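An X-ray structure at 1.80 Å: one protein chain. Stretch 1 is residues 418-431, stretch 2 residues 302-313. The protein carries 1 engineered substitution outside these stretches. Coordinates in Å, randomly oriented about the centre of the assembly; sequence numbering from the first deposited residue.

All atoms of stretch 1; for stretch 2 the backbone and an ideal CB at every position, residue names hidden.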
ATOM      1  N   SER A 418     -15.760  -6.210   3.548  1.00 29.81           N
ATOM      2  CA  SER A 418     -14.656  -5.418   3.022  1.00 28.10           C
ATOM      3  C   SER A 418     -14.482  -4.162   3.865  1.00 26.48           C
ATOM      4  O   SER A 418     -13.361  -3.708   4.090  1.00 26.91           O
ATOM      5  CB  SER A 418     -14.915  -5.016   1.562  1.00 29.74           C
ATOM      6  OG  SER A 418     -14.833  -6.129   0.689  1.00 30.15           O
ATOM      7  N   LEU A 419     -15.593  -3.597   4.333  1.00 24.62           N
ATOM      8  CA  LEU A 419     -15.523  -2.392   5.147  1.00 22.68           C
ATOM      9  C   LEU A 419     -14.570  -2.572   6.328  1.00 26.55           C
ATOM     10  O   LEU A 419     -13.767  -1.686   6.621  1.00 24.94           O
ATOM     11  CB  LEU A 419     -16.917  -2.004   5.655  1.00 26.63           C
ATOM     12  CG  LEU A 419     -16.998  -0.803   6.610  1.00 28.53           C
ATOM     13  CD1 LEU A 419     -16.396   0.428   5.954  1.00 24.10           C
ATOM     14  CD2 LEU A 419     -18.449  -0.547   7.003  1.00 31.12           C
ATOM     15  N   GLN A 420     -14.635  -3.724   6.993  1.00 24.69           N
ATOM     16  CA  GLN A 420     -13.772  -3.958   8.148  1.00 25.80           C
ATOM     17  C   GLN A 420     -12.280  -4.022   7.828  1.00 24.68           C
ATOM     18  O   GLN A 420     -11.448  -3.870   8.720  1.00 26.43           O
ATOM     19  CB  GLN A 420     -14.196  -5.220   8.900  1.00 27.63           C
ATOM     20  CG  GLN A 420     -15.491  -5.047   9.675  1.00 29.50           C
ATOM     21  CD  GLN A 420     -15.635  -6.060  10.806  1.00 46.01           C
ATOM     22  OE1 GLN A 420     -16.517  -6.920  10.781  1.00 48.31           O
ATOM     23  NE2 GLN A 420     -14.763  -5.956  11.808  1.00 39.93           N
ATOM     24  N   MET A 421     -11.939  -4.245   6.566  1.00 23.77           N
ATOM     25  CA  MET A 421     -10.538  -4.293   6.176  1.00 22.02           C
ATOM     26  C   MET A 421      -9.959  -2.877   6.089  1.00 23.15           C
ATOM     27  O   MET A 421      -8.796  -2.654   6.418  1.00 22.98           O
ATOM     28  CB  MET A 421     -10.379  -4.958   4.809  1.00 24.56           C
ATOM     29  CG  MET A 421     -10.833  -6.403   4.727  1.00 22.84           C
ATOM     30  SD  MET A 421      -9.876  -7.483   5.777  1.00 28.77           S
ATOM     31  CE  MET A 421      -8.356  -7.613   4.828  1.00 29.74           C
ATOM     32  N   LEU A 422     -10.778  -1.921   5.657  1.00 21.74           N
ATOM     33  CA  LEU A 422     -10.305  -0.548   5.470  1.00 21.97           C
ATOM     34  C   LEU A 422     -10.836   0.552   6.393  1.00 22.61           C
ATOM     35  O   LEU A 422     -10.452   1.713   6.244  1.00 21.80           O
ATOM     36  CB  LEU A 422     -10.543  -0.136   4.007  1.00 23.58           C
ATOM     37  CG  LEU A 422     -11.964  -0.280   3.440  1.00 22.73           C
ATOM     38  CD1 LEU A 422     -12.890   0.746   4.074  1.00 24.13           C
ATOM     39  CD2 LEU A 422     -11.944  -0.084   1.921  1.00 26.48           C
ATOM     40  N   ALA A 423     -11.693   0.205   7.350  1.00 22.88           N
ATOM     41  CA  ALA A 423     -12.261   1.218   8.243  1.00 21.78           C
ATOM     42  C   ALA A 423     -11.236   2.025   9.044  1.00 22.98           C
ATOM     43  O   ALA A 423     -11.447   3.211   9.293  1.00 22.25           O
ATOM     44  CB  ALA A 423     -13.276   0.575   9.189  1.00 22.60           C
ATOM     45  N   PHE A 424     -10.139   1.392   9.452  1.00 22.30           N
ATOM     46  CA  PHE A 424      -9.107   2.090  10.226  1.00 23.54           C
ATOM     47  C   PHE A 424      -7.974   2.679   9.370  1.00 23.22           C
ATOM     48  O   PHE A 424      -7.055   3.311   9.900  1.00 23.41           O
ATOM     49  CB  PHE A 424      -8.502   1.149  11.272  1.00 21.75           C
ATOM     50  CG  PHE A 424      -9.344   0.974  12.512  1.00 21.18           C
ATOM     51  CD1 PHE A 424     -10.695   1.321  12.523  1.00 22.73           C
ATOM     52  CD2 PHE A 424      -8.789   0.421  13.661  1.00 23.94           C
ATOM     53  CE1 PHE A 424     -11.478   1.115  13.659  1.00 25.09           C
ATOM     54  CE2 PHE A 424      -9.564   0.212  14.802  1.00 25.91           C
ATOM     55  CZ  PHE A 424     -10.912   0.560  14.800  1.00 25.38           C
ATOM     56  N   THR A 425      -8.026   2.482   8.054  1.00 21.76           N
ATOM     57  CA  THR A 425      -6.979   3.029   7.197  1.00 21.39           C
ATOM     58  C   THR A 425      -7.469   4.192   6.336  1.00 24.94           C
ATOM     59  O   THR A 425      -6.751   5.172   6.130  1.00 21.81           O
ATOM     60  CB  THR A 425      -6.373   1.951   6.259  1.00 25.50           C
ATOM     61  OG1 THR A 425      -7.426   1.198   5.648  1.00 22.29           O
ATOM     62  CG2 THR A 425      -5.448   1.012   7.030  1.00 20.59           C
ATOM     63  N   VAL A 426      -8.702   4.098   5.850  1.00 22.42           N
ATOM     64  CA  VAL A 426      -9.239   5.135   4.975  1.00 22.24           C
ATOM     65  C   VAL A 426      -9.303   6.565   5.539  1.00 22.68           C
ATOM     66  O   VAL A 426      -9.148   7.530   4.788  1.00 23.33           O
ATOM     67  CB  VAL A 426     -10.634   4.715   4.419  1.00 24.03           C
ATOM     68  CG1 VAL A 426     -11.691   4.821   5.487  1.00 26.81           C
ATOM     69  CG2 VAL A 426     -10.987   5.563   3.215  1.00 24.78           C
ATOM     70  N   PRO A 427      -9.507   6.732   6.859  1.00 22.13           N
ATOM     71  CA  PRO A 427      -9.557   8.113   7.351  1.00 23.19           C
ATOM     72  C   PRO A 427      -8.283   8.903   7.047  1.00 22.59           C
ATOM     73  O   PRO A 427      -8.327  10.115   6.855  1.00 23.27           O
ATOM     74  CB  PRO A 427      -9.765   7.942   8.857  1.00 24.38           C
ATOM     75  CG  PRO A 427     -10.424   6.615   8.981  1.00 21.31           C
ATOM     76  CD  PRO A 427      -9.693   5.777   7.965  1.00 21.63           C
ATOM     77  N   PHE A 428      -7.148   8.214   6.997  1.00 21.13           N
ATOM     78  CA  PHE A 428      -5.879   8.883   6.758  1.00 21.09           C
ATOM     79  C   PHE A 428      -5.552   9.128   5.296  1.00 24.31           C
ATOM     80  O   PHE A 428      -4.618   9.865   4.981  1.00 24.26           O
ATOM     81  CB  PHE A 428      -4.794   8.117   7.510  1.00 20.72           C
ATOM     82  CG  PHE A 428      -5.161   7.901   8.946  1.00 22.42           C
ATOM     83  CD1 PHE A 428      -5.281   8.997   9.805  1.00 25.44           C
ATOM     84  CD2 PHE A 428      -5.582   6.654   9.393  1.00 24.28           C
ATOM     85  CE1 PHE A 428      -5.826   8.855  11.078  1.00 20.21           C
ATOM     86  CE2 PHE A 428      -6.131   6.502  10.667  1.00 20.89           C
ATOM     87  CZ  PHE A 428      -6.256   7.606  11.511  1.00 24.29           C
ATOM     88  N   ASN A 429      -6.322   8.513   4.401  1.00 23.21           N
ATOM     89  CA  ASN A 429      -6.151   8.782   2.981  1.00 21.05           C
ATOM     90  C   ASN A 429      -6.844  10.128   2.815  1.00 21.67           C
ATOM     91  O   ASN A 429      -6.422  10.965   2.026  1.00 20.82           O
ATOM     92  CB  ASN A 429      -6.886   7.765   2.101  1.00 20.85           C
ATOM     93  CG  ASN A 429      -6.205   6.430   2.073  1.00 22.54           C
ATOM     94  OD1 ASN A 429      -6.522   5.546   2.865  1.00 19.83           O
ATOM     95  ND2 ASN A 429      -5.244   6.277   1.167  1.00 21.99           N
ATOM     96  N   VAL A 430      -7.923  10.331   3.569  1.00 21.38           N
ATOM     97  CA  VAL A 430      -8.647  11.596   3.484  1.00 22.21           C
ATOM     98  C   VAL A 430      -7.864  12.742   4.115  1.00 23.48           C
ATOM     99  O   VAL A 430      -7.810  13.829   3.552  1.00 22.67           O
ATOM    100  CB  VAL A 430     -10.038  11.503   4.142  1.00 23.39           C
ATOM    101  CG1 VAL A 430     -10.706  12.875   4.145  1.00 21.66           C
ATOM    102  CG2 VAL A 430     -10.897  10.509   3.374  1.00 25.79           C
ATOM    103  N   SER A 431      -7.244  12.509   5.272  1.00 25.04           N
ATOM    104  CA  SER A 431      -6.478  13.569   5.924  1.00 22.92           C
ATOM    105  C   SER A 431      -5.113  13.769   5.273  1.00 25.18           C
ATOM    106  O   SER A 431      -4.536  14.852   5.359  1.00 25.15           O
ATOM    107  CB  SER A 431      -6.281  13.265   7.414  1.00 22.65           C
ATOM    108  OG  SER A 431      -5.370  12.200   7.588  1.00 19.56           O
ATOM    109  N   UNK A 302     -13.098  12.661  15.407  1.00 29.37           N
ATOM    110  CA  UNK A 302     -13.552  12.569  14.024  1.00 28.09           C
ATOM    111  C   UNK A 302     -13.609  11.115  13.577  1.00 25.15           C
ATOM    112  O   UNK A 302     -14.377  10.765  12.682  1.00 27.47           O
ATOM    113  CB  UNK A 302     -12.634  13.373  13.101  1.00 28.09           C
ATOM    114  N   UNK A 303     -12.795  10.265  14.194  1.00 24.63           N
ATOM    115  CA  UNK A 303     -12.784   8.854  13.826  1.00 24.07           C
ATOM    116  C   UNK A 303     -14.097   8.157  14.174  1.00 23.32           C
ATOM    117  O   UNK A 303     -14.362   7.052  13.696  1.00 28.65           O
ATOM    118  CB  UNK A 303     -11.621   8.143  14.520  1.00 24.07           C
ATOM    119  N   UNK A 304     -14.924   8.808  14.989  1.00 25.43           N
ATOM    120  CA  UNK A 304     -16.201   8.223  15.361  1.00 23.87           C
ATOM    121  C   UNK A 304     -17.246   8.447  14.286  1.00 28.34           C
ATOM    122  O   UNK A 304     -18.389   8.002  14.399  1.00 26.69           O
ATOM    123  CB  UNK A 304     -16.685   8.803  16.692  1.00 23.87           C
ATOM    124  N   UNK A 305     -16.843   9.134  13.223  1.00 28.64           N
ATOM    125  CA  UNK A 305     -17.740   9.450  12.121  1.00 28.40           C
ATOM    126  C   UNK A 305     -17.169   8.953  10.796  1.00 29.69           C
ATOM    127  O   UNK A 305     -15.987   9.151  10.499  1.00 30.93           O
ATOM    128  CB  UNK A 305     -17.995  10.957  12.057  1.00 28.40           C
ATOM    129  N   UNK A 306     -17.995   8.270  10.013  1.00 26.60           N
ATOM    130  CA  UNK A 306     -17.537   7.790   8.718  1.00 26.33           C
ATOM    131  C   UNK A 306     -18.512   8.255   7.641  1.00 26.37           C
ATOM    132  O   UNK A 306     -18.611   7.654   6.574  1.00 27.70           O
ATOM    133  CB  UNK A 306     -17.404   6.266   8.713  1.00 26.33           C
ATOM    134  N   UNK A 307     -19.223   9.341   7.931  1.00 26.06           N
ATOM    135  CA  UNK A 307     -20.188   9.909   6.989  1.00 30.05           C
ATOM    136  C   UNK A 307     -19.521  10.256   5.665  1.00 29.71           C
ATOM    137  O   UNK A 307     -20.125  10.146   4.599  1.00 28.35           O
ATOM    138  CB  UNK A 307     -20.848  11.154   7.585  1.00 30.05           C
ATOM    139  N   UNK A 308     -18.265  10.673   5.746  1.00 27.93           N
ATOM    140  CA  UNK A 308     -17.491  11.059   4.573  1.00 27.96           C
ATOM    141  C   UNK A 308     -17.366   9.955   3.531  1.00 29.05           C
ATOM    142  O   UNK A 308     -17.196  10.236   2.341  1.00 30.02           O
ATOM    143  CB  UNK A 308     -16.093  11.502   5.008  1.00 27.96           C
ATOM    144  N   UNK A 309     -17.437   8.699   3.969  1.00 27.54           N
ATOM    145  CA  UNK A 309     -17.282   7.591   3.040  1.00 28.83           C
ATOM    146  C   UNK A 309     -18.308   7.620   1.914  1.00 29.31           C
ATOM    147  O   UNK A 309     -18.031   7.157   0.804  1.00 27.84           O
ATOM    148  CB  UNK A 309     -17.384   6.264   3.795  1.00 28.83           C
ATOM    149  N   UNK A 310     -19.489   8.164   2.192  1.00 30.46           N
ATOM    150  CA  UNK A 310     -20.526   8.244   1.166  1.00 32.07           C
ATOM    151  C   UNK A 310     -20.043   9.177   0.059  1.00 31.01           C
ATOM    152  O   UNK A 310     -20.158   8.868  -1.131  1.00 28.95           O
ATOM    153  CB  UNK A 310     -21.852   8.731   1.754  1.00 32.07           C
ATOM    154  N   UNK A 311     -19.493  10.316   0.469  1.00 29.69           N
ATOM    155  CA  UNK A 311     -18.969  11.314  -0.459  1.00 31.29           C
ATOM    156  C   UNK A 311     -17.765  10.762  -1.208  1.00 28.31           C
ATOM    157  O   UNK A 311     -17.589  11.020  -2.392  1.00 28.47           O
ATOM    158  CB  UNK A 311     -18.590  12.596   0.284  1.00 31.29           C
ATOM    159  N   UNK A 312     -16.931  10.004  -0.506  1.00 27.13           N
ATOM    160  CA  UNK A 312     -15.751   9.418  -1.113  1.00 25.88           C
ATOM    161  C   UNK A 312     -16.162   8.413  -2.192  1.00 27.80           C
ATOM    162  O   UNK A 312     -15.551   8.337  -3.259  1.00 28.20           O
ATOM    163  CB  UNK A 312     -14.878   8.746  -0.051  1.00 25.88           C
ATOM    164  N   UNK A 313     -17.207   7.644  -1.905  1.00 25.98           N
ATOM    165  CA  UNK A 313     -17.705   6.639  -2.839  1.00 29.13           C
ATOM    166  C   UNK A 313     -18.140   7.283  -4.153  1.00 25.41           C
ATOM    167  O   UNK A 313     -17.885   6.745  -5.229  1.00 29.02           O
ATOM    168  CB  UNK A 313     -18.871   5.866  -2.219  1.00 29.13           C
TER

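Position 302 lies in a 3-10 segment with its CB out of reach of stretch 1, so the contact sets no preference; it is Ala302. At 303 the CA-to-CB bond points toward stretch 1, where the Pro427 ring and the end of Phe428 offer apolar carbons and no free donor or acceptor. The ideal CB has no atom of stretch 1 within 5.5 Å, so a side chain must extend to make contact: leucine, isoleucine, methionine or an aromatic residue would suit. The residue is Leu303, chi1 m and chi2 t, which places CD2 3.7 Å from Pro427 CB and 4.1 Å from Phe428 CZ.

Positions 304 and 305 are out of reach, and stretch 1 sets no preference. They hold Gly304 and Asp305.

Position 306, at phi/psi -127/24, points toward stretch 1. Leu419 and Ala423 supply methyl groups there, but the carbonyl of Ala423 is an acceptor, so a long chain combining apolar length with a donor fits: arginine, lysine or glutamine. Arg306 is deposited. Leu419 CD1 lies over one face of its guanidinium, while the closest atoms of the two residues are Arg306 NH1 and Leu419 CD2, at 3.7 Å. Arg306 NH2 is 4.0 Å from Ala423 CB. No direct hydrogen bond joins the stretches; instead, Arg306 NE donates to water 1 (2.8 Å to its O), which donates to Ala423 O (2.6 Å from the water O).

Position 307 is out of reach. It holds Ser307, whose N (3.1 Å) and OG (2.5 Å) both donate to Asp305 OD1, linking 305 to 307. At 308 the CB points toward Val426, Pro427 and Val430, an apolar group too distant for a short side chain; a large aromatic or methionine would suit. Phe308, chi1 p, spans the gap: CZ is 4.0 Å from Val426 CG1, which lies at the ring edge near its plane, and CE1 is 3.8 Å from Val430 CG2.

The CA-to-CB bond at 309 runs sideways, so contact requires a chain that bends back, such as leucine or methionine. Leu309 does so with chi1 t and chi2 p, bringing CD2 4.0 Å from Leu419 CD1 and CD1 4.3 Å from Val426 CG2.

Positions 310 and 311 are out of reach; Lys310 and Asp311 occupy them. Position 312, one helical turn beyond 308, points toward stretch 1 and suits a long apolar or aromatic residue. Tyr312, chi1 t, sets CE2 4.1 Å from Val426 CG2; its hydroxyl is hydrogen-bonded elsewhere in the structure, and Tyr312 N donates to Phe308 O at 2.9 Å. Position 313, out of reach, is Ser313.

Stretch 2, residues 302-313: ALGDRSFLKDYS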
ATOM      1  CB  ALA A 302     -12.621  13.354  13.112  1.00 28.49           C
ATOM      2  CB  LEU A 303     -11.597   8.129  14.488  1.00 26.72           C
ATOM      3  CG  LEU A 303     -10.206   8.571  14.002  1.00 25.03           C
ATOM      4  CD1 LEU A 303      -9.140   7.648  14.571  1.00 26.04           C
ATOM      5  CD2 LEU A 303     -10.151   8.543  12.483  1.00 26.97           C
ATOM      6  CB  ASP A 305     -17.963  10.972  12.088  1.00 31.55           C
ATOM      7  CG  ASP A 305     -18.735  11.440  10.866  1.00 40.47           C
ATOM      8  OD1 ASP A 305     -19.785  10.846  10.543  1.00 38.43           O
ATOM      9  OD2 ASP A 305     -18.293  12.422  10.235  1.00 48.88           O
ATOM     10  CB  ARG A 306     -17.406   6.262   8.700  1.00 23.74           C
ATOM     11  CG  ARG A 306     -16.315   5.778   7.744  1.00 20.28           C
ATOM     12  CD  ARG A 306     -16.275   4.277   7.592  1.00 22.48           C
ATOM     13  NE  ARG A 306     -16.051   3.590   8.862  1.00 27.02           N
ATOM     14  CZ  ARG A 306     -16.952   2.823   9.468  1.00 29.13           C
ATOM     15  NH1 ARG A 306     -18.146   2.640   8.919  1.00 27.99           N
ATOM     16  NH2 ARG A 306     -16.658   2.235  10.621  1.00 24.61           N
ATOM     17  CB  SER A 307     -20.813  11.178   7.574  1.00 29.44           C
ATOM     18  OG  SER A 307     -21.563  10.883   8.735  1.00 39.44           O
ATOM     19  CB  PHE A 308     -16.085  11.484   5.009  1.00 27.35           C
ATOM     20  CG  PHE A 308     -15.217  10.335   5.459  1.00 26.14           C
ATOM     21  CD1 PHE A 308     -14.506   9.580   4.532  1.00 25.86           C
ATOM     22  CD2 PHE A 308     -15.131   9.997   6.805  1.00 25.57           C
ATOM     23  CE1 PHE A 308     -13.719   8.499   4.938  1.00 26.23           C
ATOM     24  CE2 PHE A 308     -14.347   8.921   7.224  1.00 24.99           C
ATOM     25  CZ  PHE A 308     -13.641   8.171   6.289  1.00 27.81           C
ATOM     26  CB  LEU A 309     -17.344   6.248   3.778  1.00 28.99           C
ATOM     27  CG  LEU A 309     -16.702   5.071   3.029  1.00 29.04           C
ATOM     28  CD1 LEU A 309     -15.235   5.381   2.730  1.00 30.66           C
ATOM     29  CD2 LEU A 309     -16.807   3.811   3.864  1.00 30.75           C
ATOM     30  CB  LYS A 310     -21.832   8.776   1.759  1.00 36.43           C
ATOM     31  CG  LYS A 310     -22.983   8.793   0.773  1.00 37.34           C
ATOM     32  CD  LYS A 310     -24.215   9.451   1.368  1.00 51.62           C
ATOM     33  CE  LYS A 310     -25.355   9.488   0.359  1.00 53.91           C
ATOM     34  NZ  LYS A 310     -24.975  10.221  -0.877  1.00 54.37           N
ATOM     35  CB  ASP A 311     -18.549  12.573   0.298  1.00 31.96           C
ATOM     36  CG  ASP A 311     -19.697  13.217   1.040  1.00 44.47           C
ATOM     37  OD1 ASP A 311     -20.658  13.668   0.378  1.00 46.24           O
ATOM     38  OD2 ASP A 311     -19.641  13.267   2.286  1.00 49.05           O
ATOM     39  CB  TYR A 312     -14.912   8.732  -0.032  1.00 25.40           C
ATOM     40  CG  TYR A 312     -13.573   8.225  -0.508  1.00 31.33           C
ATOM     41  CD1 TYR A 312     -12.686   9.063  -1.187  1.00 40.81           C
ATOM     42  CD2 TYR A 312     -13.181   6.912  -0.264  1.00 37.62           C
ATOM     43  CE1 TYR A 312     -11.442   8.601  -1.610  1.00 39.28           C
ATOM     44  CE2 TYR A 312     -11.940   6.442  -0.681  1.00 40.70           C
ATOM     45  CZ  TYR A 312     -11.078   7.288  -1.353  1.00 39.66           C
ATOM     46  OH  TYR A 312      -9.861   6.813  -1.777  1.00 42.13           O
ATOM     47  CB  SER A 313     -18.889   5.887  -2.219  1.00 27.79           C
ATOM     48  OG  SER A 313     -19.263   4.782  -3.027  1.00 35.77           O
TER
HETATM   49  O   HOH W   1     -13.659   4.470   9.927  1.00 31.61           O
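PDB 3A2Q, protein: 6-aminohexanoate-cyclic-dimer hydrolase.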